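Local coordinates for catalase (PDB 2J2M), which catalyses the breakdown of hydrogen peroxide to water and oxygen, using a haem group in each subunit, at residues Val88-Arg93 and Phe113-Tyr118; Asn129-Phe134 and Met178-Asp183; Phe201-Ala206 and Pro322-Ser327. One frame throughout, in Å; residues are numbered along the deposited sequence.

Contact 1 of 3, residues Val88-Arg93 and Phe113-Tyr118; sequences VPVFAR and FSVKFY. With HEM (protoporphyrin IX containing Fe), chain E.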
loop_
_atom_site.group_PDB
_atom_site.type_symbol
_atom_site.label_atom_id
_atom_site.label_comp_id
_atom_site.label_asym_id
_atom_site.label_seq_id
_atom_site.Cartn_x
_atom_site.Cartn_y
_atom_site.Cartn_z
ATOM N N VAL A 88 -21.302 17.831 -23.089
ATOM C CA VAL A 88 -20.888 16.933 -22.033
ATOM C C VAL A 88 -19.631 17.458 -21.360
ATOM O O VAL A 88 -18.677 17.858 -22.039
ATOM C CB VAL A 88 -20.794 15.431 -22.518
ATOM C CG1 VAL A 88 -20.553 15.340 -24.001
ATOM C CG2 VAL A 88 -19.755 14.650 -21.753
ATOM N N PRO A 89 -19.629 17.474 -20.012
ATOM C CA PRO A 89 -18.404 17.912 -19.333
ATOM C C PRO A 89 -17.304 16.897 -19.672
ATOM O O PRO A 89 -17.590 15.696 -19.764
ATOM C CB PRO A 89 -18.761 17.851 -17.836
ATOM C CG PRO A 89 -20.278 17.618 -17.767
ATOM C CD PRO A 89 -20.707 17.076 -19.090
ATOM N N VAL A 90 -16.093 17.401 -19.911
ATOM C CA VAL A 90 -14.903 16.589 -20.096
ATOM C C VAL A 90 -13.755 17.088 -19.201
ATOM O O VAL A 90 -13.672 18.281 -18.838
ATOM C CB VAL A 90 -14.395 16.557 -21.584
ATOM C CG1 VAL A 90 -15.438 15.960 -22.526
ATOM C CG2 VAL A 90 -13.965 17.939 -22.064
ATOM N N PHE A 91 -12.885 16.146 -18.843
ATOM C CA PHE A 91 -11.575 16.478 -18.284
ATOM C C PHE A 91 -10.518 15.858 -19.212
ATOM O O PHE A 91 -10.643 14.716 -19.627
ATOM C CB PHE A 91 -11.442 15.994 -16.827
ATOM C CG PHE A 91 -10.127 16.381 -16.174
ATOM C CD1 PHE A 91 -9.900 17.691 -15.748
ATOM C CD2 PHE A 91 -9.120 15.446 -15.995
ATOM C CE1 PHE A 91 -8.715 18.051 -15.158
ATOM C CE2 PHE A 91 -7.905 15.808 -15.386
ATOM C CZ PHE A 91 -7.704 17.118 -14.976
ATOM N N ALA A 92 -9.520 16.644 -19.580
ATOM C CA ALA A 92 -8.501 16.182 -20.513
ATOM C C ALA A 92 -7.121 16.188 -19.883
ATOM O O ALA A 92 -6.855 16.984 -18.981
ATOM C CB ALA A 92 -8.514 17.029 -21.780
ATOM N N ARG A 93 -6.263 15.287 -20.343
ATOM C CA ARG A 93 -4.872 15.225 -19.893
ATOM C C ARG A 93 -3.991 14.914 -21.096
ATOM O O ARG A 93 -4.235 13.949 -21.814
ATOM C CB ARG A 93 -4.646 14.176 -18.771
ATOM C CG ARG A 93 -3.182 14.113 -18.265
ATOM C CD ARG A 93 -2.992 13.271 -16.989
ATOM N NE ARG A 93 -1.641 13.352 -16.376
ATOM C CZ ARG A 93 -0.548 12.695 -16.803
ATOM N NH1 ARG A 93 -0.609 11.927 -17.903
ATOM N NH2 ARG A 93 0.615 12.817 -16.146
ATOM N N PHE A 113 -3.005 11.981 -25.456
ATOM C CA PHE A 113 -4.205 12.790 -25.676
ATOM C C PHE A 113 -5.426 12.062 -25.046
ATOM O O PHE A 113 -6.059 11.205 -25.665
ATOM C CB PHE A 113 -4.387 13.001 -27.200
ATOM C CG PHE A 113 -5.400 14.066 -27.575
ATOM C CD1 PHE A 113 -6.690 14.040 -27.071
ATOM C CD2 PHE A 113 -5.053 15.081 -28.477
ATOM C CE1 PHE A 113 -7.617 15.019 -27.437
ATOM C CE2 PHE A 113 -5.959 16.058 -28.854
ATOM C CZ PHE A 113 -7.249 16.023 -28.326
ATOM N N SER A 114 -5.728 12.391 -23.798
ATOM C CA SER A 114 -6.738 11.666 -23.034
ATOM C C SER A 114 -7.920 12.582 -22.672
ATOM O O SER A 114 -7.731 13.699 -22.169
ATOM C CB SER A 114 -6.121 11.051 -21.749
ATOM O OG SER A 114 -5.097 10.109 -22.040
ATOM N N VAL A 115 -9.131 12.084 -22.906
ATOM C CA VAL A 115 -10.368 12.826 -22.622
ATOM C C VAL A 115 -11.422 11.930 -21.946
ATOM O O VAL A 115 -11.869 10.932 -22.520
ATOM C CB VAL A 115 -10.949 13.502 -23.891
ATOM C CG1 VAL A 115 -12.254 14.247 -23.566
ATOM C CG2 VAL A 115 -9.944 14.466 -24.471
ATOM N N LYS A 116 -11.779 12.301 -20.714
ATOM C CA LYS A 116 -12.845 11.655 -19.934
ATOM C C LYS A 116 -14.149 12.429 -20.140
ATOM O O LYS A 116 -14.212 13.647 -19.869
ATOM C CB LYS A 116 -12.487 11.634 -18.429
ATOM C CG LYS A 116 -13.522 10.939 -17.508
ATOM C CD LYS A 116 -13.083 10.848 -16.016
ATOM C CE LYS A 116 -11.898 9.913 -15.784
ATOM N NZ LYS A 116 -12.096 8.573 -16.409
ATOM N N PHE A 117 -15.169 11.719 -20.626
ATOM C CA PHE A 117 -16.492 12.291 -20.927
ATOM C C PHE A 117 -17.412 11.814 -19.846
ATOM O O PHE A 117 -17.615 10.616 -19.703
ATOM C CB PHE A 117 -17.051 11.782 -22.262
ATOM C CG PHE A 117 -16.293 12.246 -23.468
ATOM C CD1 PHE A 117 -14.998 11.785 -23.724
ATOM C CD2 PHE A 117 -16.894 13.113 -24.386
ATOM C CE1 PHE A 117 -14.309 12.204 -24.893
ATOM C CE2 PHE A 117 -16.228 13.536 -25.525
ATOM C CZ PHE A 117 -14.923 13.088 -25.776
ATOM N N TYR A 118 -17.966 12.750 -19.083
ATOM C CA TYR A 118 -18.867 12.408 -18.003
ATOM C C TYR A 118 -20.247 12.452 -18.567
ATOM O O TYR A 118 -20.911 13.463 -18.509
ATOM C CB TYR A 118 -18.728 13.386 -16.851
ATOM C CG TYR A 118 -17.320 13.516 -16.279
ATOM C CD1 TYR A 118 -16.412 14.440 -16.811
ATOM C CD2 TYR A 118 -16.909 12.746 -15.184
ATOM C CE1 TYR A 118 -15.120 14.591 -16.274
ATOM C CE2 TYR A 118 -15.649 12.908 -14.621
ATOM C CZ TYR A 118 -14.750 13.822 -15.180
ATOM O OH TYR A 118 -13.482 13.981 -14.637
HETATM C CHA HEM E . -0.757 5.508 -20.062
HETATM C CHB HEM E . -1.590 6.108 -24.834
HETATM C CHC HEM E . -0.428 1.482 -25.560
HETATM C CHD HEM E . -0.270 0.712 -20.802
HETATM C C1A HEM E . -1.128 6.073 -21.279
HETATM C C2A HEM E . -1.629 7.427 -21.509
HETATM C C3A HEM E . -1.857 7.588 -22.834
HETATM C C4A HEM E . -1.506 6.353 -23.485
HETATM C CMA HEM E . -2.393 8.837 -23.575
HETATM C CAA HEM E . -1.830 8.478 -20.387
HETATM C CBA HEM E . -3.245 8.480 -19.805
HETATM C CGA HEM E . -3.289 9.593 -18.781
HETATM O O1A HEM E . -3.405 9.308 -17.559
HETATM O O2A HEM E . -3.180 10.780 -19.192
HETATM C C1B HEM E . -1.414 4.898 -25.449
HETATM C C2B HEM E . -1.755 4.562 -26.823
HETATM C C3B HEM E . -1.420 3.284 -26.999
HETATM C C4B HEM E . -0.872 2.776 -25.765
HETATM C CMB HEM E . -2.427 5.493 -27.871
HETATM C CAB HEM E . -1.620 2.430 -28.262
HETATM C CBB HEM E . -1.374 2.909 -29.477
HETATM C C1C HEM E . -0.372 0.825 -24.360
HETATM C C2C HEM E . -0.295 -0.608 -24.150
HETATM C C3C HEM E . -0.264 -0.797 -22.816
HETATM C C4C HEM E . -0.307 0.497 -22.157
HETATM C CMC HEM E . -0.296 -1.711 -25.251
HETATM C CAC HEM E . -0.158 -2.137 -22.050
HETATM C CBC HEM E . -1.213 -2.947 -21.905
HETATM C C1D HEM E . -0.349 1.913 -20.132
HETATM C C2D HEM E . -0.290 2.063 -18.691
HETATM C C3D HEM E . -0.456 3.564 -18.458
HETATM C C4D HEM E . -0.592 4.166 -19.780
HETATM C CMD HEM E . -0.148 0.926 -17.624
HETATM C CAD HEM E . -0.487 4.298 -17.105
HETATM C CBD HEM E . -1.948 4.652 -16.814
HETATM C CGD HEM E . -2.161 5.089 -15.377
HETATM O O1D HEM E . -1.255 4.952 -14.490
HETATM O O2D HEM E . -3.283 5.570 -15.109
HETATM N NA HEM E . -1.078 5.458 -22.517
HETATM N NB HEM E . -0.873 3.789 -24.835
HETATM N NC HEM E . -0.382 1.458 -23.129
HETATM N ND HEM E . -0.533 3.154 -20.720
HETATM FE FE HEM E . -1.007 3.403 -22.750
HETATM O O HOH W 1 -2.475 11.730 -21.729
#

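Contact 2 of 3, residues Asn129-Phe134 and Met178-Asp183; sequences NNLPVF and MHIFTD. With HEM (protoporphyrin IX containing Fe), chain E.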
loop_
_atom_site.group_PDB
_atom_site.type_symbol
_atom_site.label_atom_id
_atom_site.label_comp_id
_atom_site.label_asym_id
_atom_site.label_seq_id
_atom_site.Cartn_x
_atom_site.Cartn_y
_atom_site.Cartn_z
ATOM N N ASN A 129 -3.004 9.013 -28.715
ATOM C CA ASN A 129 -1.760 9.761 -28.894
ATOM C C ASN A 129 -1.940 10.720 -30.084
ATOM O O ASN A 129 -2.896 10.574 -30.857
ATOM C CB ASN A 129 -0.600 8.801 -29.184
ATOM C CG ASN A 129 0.010 8.190 -27.919
ATOM O OD1 ASN A 129 -0.105 8.744 -26.830
ATOM N ND2 ASN A 129 0.709 7.062 -28.080
ATOM N N ASN A 130 -1.042 11.694 -30.247
ATOM C CA ASN A 130 -1.112 12.553 -31.430
ATOM C C ASN A 130 -0.879 11.753 -32.704
ATOM O O ASN A 130 -1.620 11.884 -33.682
ATOM C CB ASN A 130 -0.193 13.784 -31.336
ATOM C CG ASN A 130 1.287 13.429 -31.102
ATOM O OD1 ASN A 130 1.631 12.395 -30.514
ATOM N ND2 ASN A 130 2.169 14.318 -31.561
ATOM N N LEU A 131 0.122 10.881 -32.642
ATOM C CA LEU A 131 0.563 10.092 -33.775
ATOM C C LEU A 131 -0.429 8.956 -34.023
ATOM O O LEU A 131 -0.901 8.339 -33.072
ATOM C CB LEU A 131 1.980 9.561 -33.527
ATOM C CG LEU A 131 3.085 10.577 -33.209
ATOM C CD1 LEU A 131 4.437 9.884 -33.118
ATOM C CD2 LEU A 131 3.131 11.722 -34.229
ATOM N N PRO A 132 -0.771 8.721 -35.301
ATOM C CA PRO A 132 -1.892 7.886 -35.708
ATOM C C PRO A 132 -1.618 6.370 -35.698
ATOM O O PRO A 132 -2.559 5.589 -35.856
ATOM C CB PRO A 132 -2.191 8.387 -37.130
ATOM C CG PRO A 132 -0.853 8.741 -37.675
ATOM C CD PRO A 132 -0.086 9.302 -36.479
ATOM N N VAL A 133 -0.363 5.971 -35.462
ATOM C CA VAL A 133 -0.006 4.550 -35.385
ATOM C C VAL A 133 0.826 4.254 -34.139
ATOM O O VAL A 133 1.161 5.192 -33.391
ATOM C CB VAL A 133 0.710 4.064 -36.682
ATOM C CG1 VAL A 133 -0.176 4.325 -37.899
ATOM C CG2 VAL A 133 2.042 4.780 -36.862
ATOM N N PHE A 134 1.118 2.959 -33.906
ATOM C CA PHE A 134 1.994 2.527 -32.820
ATOM C C PHE A 134 3.175 1.659 -33.274
ATOM O O PHE A 134 3.200 1.172 -34.426
ATOM C CB PHE A 134 1.203 1.832 -31.698
ATOM C CG PHE A 134 1.735 2.114 -30.333
ATOM C CD1 PHE A 134 2.275 1.100 -29.566
ATOM C CD2 PHE A 134 1.745 3.424 -29.829
ATOM C CE1 PHE A 134 2.784 1.352 -28.265
ATOM C CE2 PHE A 134 2.271 3.711 -28.561
ATOM C CZ PHE A 134 2.775 2.650 -27.758
ATOM N N MET A 178 8.695 6.142 -38.829
ATOM C CA MET A 178 8.485 7.168 -39.866
ATOM C C MET A 178 7.813 8.430 -39.345
ATOM O O MET A 178 8.127 9.515 -39.819
ATOM C CB MET A 178 7.657 6.646 -41.038
ATOM C CG MET A 178 8.337 5.617 -41.893
ATOM S SD MET A 178 9.695 6.236 -42.931
ATOM C CE MET A 178 9.983 4.693 -43.802
ATOM N N HIS A 179 6.895 8.292 -38.387
ATOM C CA HIS A 179 6.159 9.436 -37.819
ATOM C C HIS A 179 6.917 10.186 -36.713
ATOM O O HIS A 179 6.943 11.414 -36.661
ATOM C CB HIS A 179 4.828 8.951 -37.237
ATOM C CG HIS A 179 3.870 8.425 -38.263
ATOM N ND1 HIS A 179 3.941 7.141 -38.756
ATOM C CD2 HIS A 179 2.825 9.015 -38.896
ATOM C CE1 HIS A 179 2.973 6.954 -39.635
ATOM N NE2 HIS A 179 2.269 8.068 -39.723
ATOM N N ILE A 180 7.532 9.409 -35.836
ATOM C CA ILE A 180 8.096 9.885 -34.595
ATOM C C ILE A 180 9.381 10.676 -34.856
ATOM O O ILE A 180 9.723 11.609 -34.113
ATOM C CB ILE A 180 8.279 8.654 -33.608
ATOM C CG1 ILE A 180 7.674 8.938 -32.231
ATOM C CG2 ILE A 180 9.706 8.135 -33.562
ATOM C CD1 ILE A 180 8.622 9.456 -31.209
ATOM N N PHE A 181 10.090 10.307 -35.927
ATOM C CA PHE A 181 11.322 11.010 -36.286
ATOM C C PHE A 181 11.146 12.118 -37.316
ATOM O O PHE A 181 12.139 12.699 -37.758
ATOM C CB PHE A 181 12.425 10.027 -36.677
ATOM C CG PHE A 181 12.996 9.272 -35.507
ATOM C CD1 PHE A 181 12.623 7.953 -35.271
ATOM C CD2 PHE A 181 13.906 9.881 -34.642
ATOM C CE1 PHE A 181 13.143 7.248 -34.198
ATOM C CE2 PHE A 181 14.442 9.179 -33.547
ATOM C CZ PHE A 181 14.058 7.864 -33.326
ATOM N N THR A 182 9.903 12.433 -37.691
ATOM C CA THR A 182 9.619 13.743 -38.276
ATOM C C THR A 182 9.695 14.765 -37.128
ATOM O O THR A 182 9.951 14.393 -35.970
ATOM C CB THR A 182 8.216 13.844 -39.026
ATOM O OG1 THR A 182 7.112 13.736 -38.108
ATOM C CG2 THR A 182 8.089 12.806 -40.144
ATOM N N ASP A 183 9.473 16.038 -37.421
ATOM C CA ASP A 183 9.407 17.035 -36.347
ATOM C C ASP A 183 8.101 16.901 -35.528
ATOM O O ASP A 183 7.984 17.475 -34.421
ATOM C CB ASP A 183 9.621 18.468 -36.868
ATOM C CG ASP A 183 11.066 18.727 -37.351
ATOM O OD1 ASP A 183 11.997 17.926 -37.095
ATOM O OD2 ASP A 183 11.284 19.752 -38.003
HETATM C CHA HEM E . -0.757 5.508 -20.062
HETATM C CHB HEM E . -1.590 6.108 -24.834
HETATM C CHC HEM E . -0.428 1.482 -25.560
HETATM C CHD HEM E . -0.270 0.712 -20.802
HETATM C C1A HEM E . -1.128 6.073 -21.279
HETATM C C2A HEM E . -1.629 7.427 -21.509
HETATM C C3A HEM E . -1.857 7.588 -22.834
HETATM C C4A HEM E . -1.506 6.353 -23.485
HETATM C CMA HEM E . -2.393 8.837 -23.575
HETATM C CAA HEM E . -1.830 8.478 -20.387
HETATM C CBA HEM E . -3.245 8.480 -19.805
HETATM C CGA HEM E . -3.289 9.593 -18.781
HETATM O O1A HEM E . -3.405 9.308 -17.559
HETATM O O2A HEM E . -3.180 10.780 -19.192
HETATM C C1B HEM E . -1.414 4.898 -25.449
HETATM C C2B HEM E . -1.755 4.562 -26.823
HETATM C C3B HEM E . -1.420 3.284 -26.999
HETATM C C4B HEM E . -0.872 2.776 -25.765
HETATM C CMB HEM E . -2.427 5.493 -27.871
HETATM C CAB HEM E . -1.620 2.430 -28.262
HETATM C CBB HEM E . -1.374 2.909 -29.477
HETATM C C1C HEM E . -0.372 0.825 -24.360
HETATM C C2C HEM E . -0.295 -0.608 -24.150
HETATM C C3C HEM E . -0.264 -0.797 -22.816
HETATM C C4C HEM E . -0.307 0.497 -22.157
HETATM C CMC HEM E . -0.296 -1.711 -25.251
HETATM C CAC HEM E . -0.158 -2.137 -22.050
HETATM C CBC HEM E . -1.213 -2.947 -21.905
HETATM C C1D HEM E . -0.349 1.913 -20.132
HETATM C C2D HEM E . -0.290 2.063 -18.691
HETATM C C3D HEM E . -0.456 3.564 -18.458
HETATM C C4D HEM E . -0.592 4.166 -19.780
HETATM C CMD HEM E . -0.148 0.926 -17.624
HETATM C CAD HEM E . -0.487 4.298 -17.105
HETATM C CBD HEM E . -1.948 4.652 -16.814
HETATM C CGD HEM E . -2.161 5.089 -15.377
HETATM O O1D HEM E . -1.255 4.952 -14.490
HETATM O O2D HEM E . -3.283 5.570 -15.109
HETATM N NA HEM E . -1.078 5.458 -22.517
HETATM N NB HEM E . -0.873 3.789 -24.835
HETATM N NC HEM E . -0.382 1.458 -23.129
HETATM N ND HEM E . -0.533 3.154 -20.720
HETATM FE FE HEM E . -1.007 3.403 -22.750
#

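Contact 3 of 3, residues Phe201-Ala206 and Pro322-Ser327; sequences FKWVNA and PGMLPS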
loop_
_atom_site.group_PDB
_atom_site.type_symbol
_atom_site.label_atom_id
_atom_site.label_comp_id
_atom_site.label_asym_id
_atom_site.label_seq_id
_atom_site.Cartn_x
_atom_site.Cartn_y
_atom_site.Cartn_z
ATOM N N PHE A 201 -12.269 0.978 -32.998
ATOM C CA PHE A 201 -13.233 0.501 -32.013
ATOM C C PHE A 201 -14.476 0.052 -32.755
ATOM O O PHE A 201 -14.525 0.094 -34.016
ATOM C CB PHE A 201 -13.576 1.613 -31.012
ATOM C CG PHE A 201 -12.465 1.922 -30.062
ATOM C CD1 PHE A 201 -12.465 1.400 -28.786
ATOM C CD2 PHE A 201 -11.379 2.695 -30.461
ATOM C CE1 PHE A 201 -11.417 1.661 -27.906
ATOM C CE2 PHE A 201 -10.334 2.949 -29.581
ATOM C CZ PHE A 201 -10.368 2.424 -28.307
ATOM N N LYS A 202 -15.469 -0.409 -31.991
ATOM C CA LYS A 202 -16.759 -0.774 -32.563
ATOM C C LYS A 202 -17.829 0.177 -32.048
ATOM O O LYS A 202 -17.915 0.455 -30.843
ATOM C CB LYS A 202 -17.131 -2.215 -32.201
ATOM C CG LYS A 202 -16.332 -3.278 -32.950
ATOM C CD LYS A 202 -16.548 -4.669 -32.349
ATOM C CE LYS A 202 -16.132 -5.747 -33.362
ATOM N NZ LYS A 202 -16.454 -7.149 -32.986
ATOM N N TRP A 203 -18.641 0.685 -32.968
ATOM C CA TRP A 203 -19.840 1.409 -32.600
ATOM C C TRP A 203 -21.010 0.587 -33.116
ATOM O O TRP A 203 -20.998 0.112 -34.270
ATOM C CB TRP A 203 -19.830 2.785 -33.234
ATOM C CG TRP A 203 -18.963 3.816 -32.535
ATOM C CD1 TRP A 203 -18.083 3.610 -31.499
ATOM C CD2 TRP A 203 -18.885 5.213 -32.854
ATOM N NE1 TRP A 203 -17.482 4.789 -31.146
ATOM C CE2 TRP A 203 -17.955 5.793 -31.956
ATOM C CE3 TRP A 203 -19.538 6.038 -33.788
ATOM C CZ2 TRP A 203 -17.654 7.171 -31.969
ATOM C CZ3 TRP A 203 -19.221 7.390 -33.817
ATOM C CH2 TRP A 203 -18.284 7.946 -32.917
ATOM N N VAL A 204 -21.994 0.386 -32.243
ATOM C CA VAL A 204 -23.184 -0.393 -32.520
ATOM C C VAL A 204 -24.363 0.574 -32.415
ATOM O O VAL A 204 -24.435 1.343 -31.442
ATOM C CB VAL A 204 -23.361 -1.492 -31.454
ATOM C CG1 VAL A 204 -24.552 -2.385 -31.774
ATOM C CG2 VAL A 204 -22.076 -2.328 -31.298
ATOM N N ASN A 205 -25.268 0.561 -33.406
ATOM C CA ASN A 205 -26.483 1.398 -33.331
ATOM C C ASN A 205 -27.654 0.695 -32.667
ATOM O O ASN A 205 -27.518 -0.448 -32.173
ATOM C CB ASN A 205 -26.881 2.050 -34.684
ATOM C CG ASN A 205 -27.247 1.029 -35.757
ATOM O OD1 ASN A 205 -27.729 -0.070 -35.468
ATOM N ND2 ASN A 205 -26.997 1.390 -37.000
ATOM N N ALA A 206 -28.796 1.395 -32.651
ATOM C CA ALA A 206 -29.983 0.973 -31.910
ATOM C C ALA A 206 -30.546 -0.337 -32.437
ATOM O O ALA A 206 -31.248 -1.053 -31.720
ATOM C CB ALA A 206 -31.038 2.046 -31.950
ATOM N N PRO A 322 -22.606 2.558 -23.450
ATOM C CA PRO A 322 -23.338 1.645 -24.351
ATOM C C PRO A 322 -23.402 2.257 -25.745
ATOM O O PRO A 322 -23.578 3.481 -25.879
ATOM C CB PRO A 322 -24.737 1.539 -23.699
ATOM C CG PRO A 322 -24.499 1.855 -22.200
ATOM C CD PRO A 322 -23.399 2.938 -22.253
ATOM N N GLY A 323 -23.218 1.433 -26.776
ATOM C CA GLY A 323 -23.146 1.919 -28.144
ATOM C C GLY A 323 -21.710 1.819 -28.622
ATOM O O GLY A 323 -21.413 2.046 -29.798
ATOM N N MET A 324 -20.813 1.466 -27.694
ATOM C CA MET A 324 -19.381 1.418 -27.956
ATOM C C MET A 324 -18.805 0.121 -27.445
ATOM O O MET A 324 -19.135 -0.299 -26.338
ATOM C CB MET A 324 -18.674 2.581 -27.269
ATOM C CG MET A 324 -18.940 3.934 -27.908
ATOM S SD MET A 324 -18.030 5.188 -27.016
ATOM C CE MET A 324 -18.585 6.685 -27.894
ATOM N N LEU A 325 -17.948 -0.504 -28.255
ATOM C CA LEU A 325 -17.275 -1.747 -27.871
ATOM C C LEU A 325 -15.821 -1.734 -28.350
ATOM O O LEU A 325 -15.505 -1.043 -29.302
ATOM C CB LEU A 325 -18.031 -2.986 -28.426
ATOM C CG LEU A 325 -19.344 -3.472 -27.767
ATOM C CD1 LEU A 325 -19.927 -4.623 -28.545
ATOM C CD2 LEU A 325 -19.110 -3.955 -26.339
ATOM N N PRO A 326 -14.923 -2.490 -27.680
ATOM C CA PRO A 326 -13.561 -2.549 -28.203
ATOM C C PRO A 326 -13.457 -3.400 -29.470
ATOM O O PRO A 326 -14.254 -4.320 -29.668
ATOM C CB PRO A 326 -12.776 -3.185 -27.069
ATOM C CG PRO A 326 -13.791 -4.030 -26.337
ATOM C CD PRO A 326 -15.086 -3.279 -26.441
ATOM N N SER A 327 -12.488 -3.082 -30.329
ATOM C CA SER A 327 -12.165 -3.977 -31.412
ATOM C C SER A 327 -11.237 -5.107 -30.949
ATOM O O SER A 327 -10.605 -5.020 -29.886
ATOM C CB SER A 327 -11.536 -3.222 -32.568
ATOM O OG SER A 327 -10.225 -2.804 -32.237
#

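Contact 1 of 3, residues Val88-Arg93 and Phe113-Tyr118
Phe91 pairs with Lys116, and Arg93 with Ser114, as hydrogen-bonded pairs of antiparallel strands. Lys116 N donates to Phe91 O at 2.9 Å, and Phe91 N returns a bond to Lys116 O. Arg93 N bonds to Ser114 O at 2.8 Å, and Ser114 N closes that pair on Arg93 O. Tyr118 N adds a nearly straight bond (172°) to Pro89 O.

Apolar contacts fill the face that carries Val90, Ala92, Val115 and Phe117. Val90 CG1 sits over one face of the Phe117 ring, 3.9 Å from its centroid, in a CH-pi contact. A chi1 of -61° turns this methyl anti to the carbonyl carbon and onto the ring. Val90 CB also meets Val115 CG1 at 3.7 Å. On the opposite face, with Phe91 and Lys116, the Tyr118 ring presents its edge to the Pro89-Phe91 backbone. Its OH lies 3.6 Å from Phe91 CB and is hydrogen-bonded to Ile356 O.

Polar contacts gather at the haem end. The Arg93 chain runs extended from CG to NE, which carries NH1 to propionate oxygen O2A of the haem, a 3.1 Å hydrogen bond; the oxygen lies at the guanidinium edge, near its plane. NH1 also bonds to His56 O. A water donates to Arg93 O and haem O2A, and accepts from Ser114 OG. The guanidinium charge would probably favour the ionised propionate.

The two strands lie inside the antiparallel sheet of the catalase barrel. Strand 59-68 flanks strand 87-95, and strand 122-129 flanks strand 112-119. Met297 of strand 292-302 packs on Val90 and Val115, while helix 307-311 touches Phe91 and Arg93.

Contact 2 of 3, residues Asn129-Phe134 and Met178-Asp183
Leu131, Pro132 and Val133 meet His179 and Ile180 in a buried contact with no hydrogen bond across it. Leu131 CD1 reaches Ile180 CG1 at 3.5 Å, and the two side chains cross at about a right angle. Pro132 and His179 approach tip to tip, with Pro132 CG 3.8 Å from His179 NE2. Val133 crosses the imidazole instead, its CG2 lying 3.6 Å from His179 ND1. His179 CG stands anti to the carbonyl carbon (chi1 -66°), which carries the ring out toward Pro132 and Val133.

The next shell positions His179. Its ND1 is hydrogen-bonded to Asn175 O, one turn earlier, which limits rotation of the imidazole. His179 O accepts two bonds from Thr182: one from OG1 at 2.7 Å and a longer one from N at 3.3 Å. They hold the chain as it leaves the helix at Phe181.

On the haem side, one face of the Phe134 ring covers a vinyl, with Phe134 CD2 3.2 Å from haem CBB. The ring also reaches the porphyrin rim at C3B and CHC. An alanine here would probably open a gap over the vinyl and the porphyrin rim and leave the vinyl freer to turn. With Asn129, which packs on His56, Phe134 makes the segment part of the haem pocket wall.

Segment 129-134 ends strand 122-129 and begins the loop that leads to helix 142-149; helix 174-180 backs its other side. Past that helix end Phe181 packs on Leu439 and Leu443 of helix 433-447; within the helix Met178 packs on Phe463 of helix 453-466.

Contact 3 of 3, residues Phe201-Ala206 and Pro322-Ser327
A short antiparallel strand pair at one margin of the catalase sheet joins residues 201-204 to residues 324-326. Lys202 and Leu325 form its hydrogen-bonded pair. Lys202 N donates to Leu325 O, and Leu325 N to Lys202 O, each at 2.8 Å. Val204 N reaches Gly323 O at 3.0 Å, with the donor above the carbonyl plane; Gly323 O also accepts from Thr76 OG1. Gly323 has a positive phi (108°), and a CB here would jam against the carbonyl O of Pro322.

Trp203 and Met324 lie side by side on one face. Both CG atoms stand anti to their carbonyl carbons (chi1 -79° and -72°), which sends the side chains the same way. Met324 CG is 3.7 Å from Trp203 NE1, and its SD stands obliquely 5.0 Å from the centroid of the five-membered ring, a Met-aromatic contact. On the other face, Lys202 CD runs past Pro326 O at 3.5 Å. Its NZ makes a salt bridge with Glu328 and a hydrogen bond with Gln403. Pro326 also packs on Glu34 of a second subunit.

Backbone bonds thus carry the pairing. The apolar stem of Lys202 stays against segment 322-327, while its charge is probably neutralised by Glu328.

Overall arrangement
The contacts follow one another along the chain, each closing before the next opens. Contacts 1 and 3 belong to the same antiparallel sheet, with centres about 19 Å apart. Contact 1 joins two of its long strands; contact 3 joins two short ones. Contact 2 lies about 22 Å from contact 1 and about 26 Å from contact 3, between centres. It ties the end of strand 122-129 and the loop after it to helix 174-180. Strand 122-129 pairs with strand 112-119 of contact 1, and the sheet thus runs on into the loop. The sheet bonds a haem propionate, while the loop packs against a vinyl and the neighbouring rim. Contact 3 reaches a subunit interface.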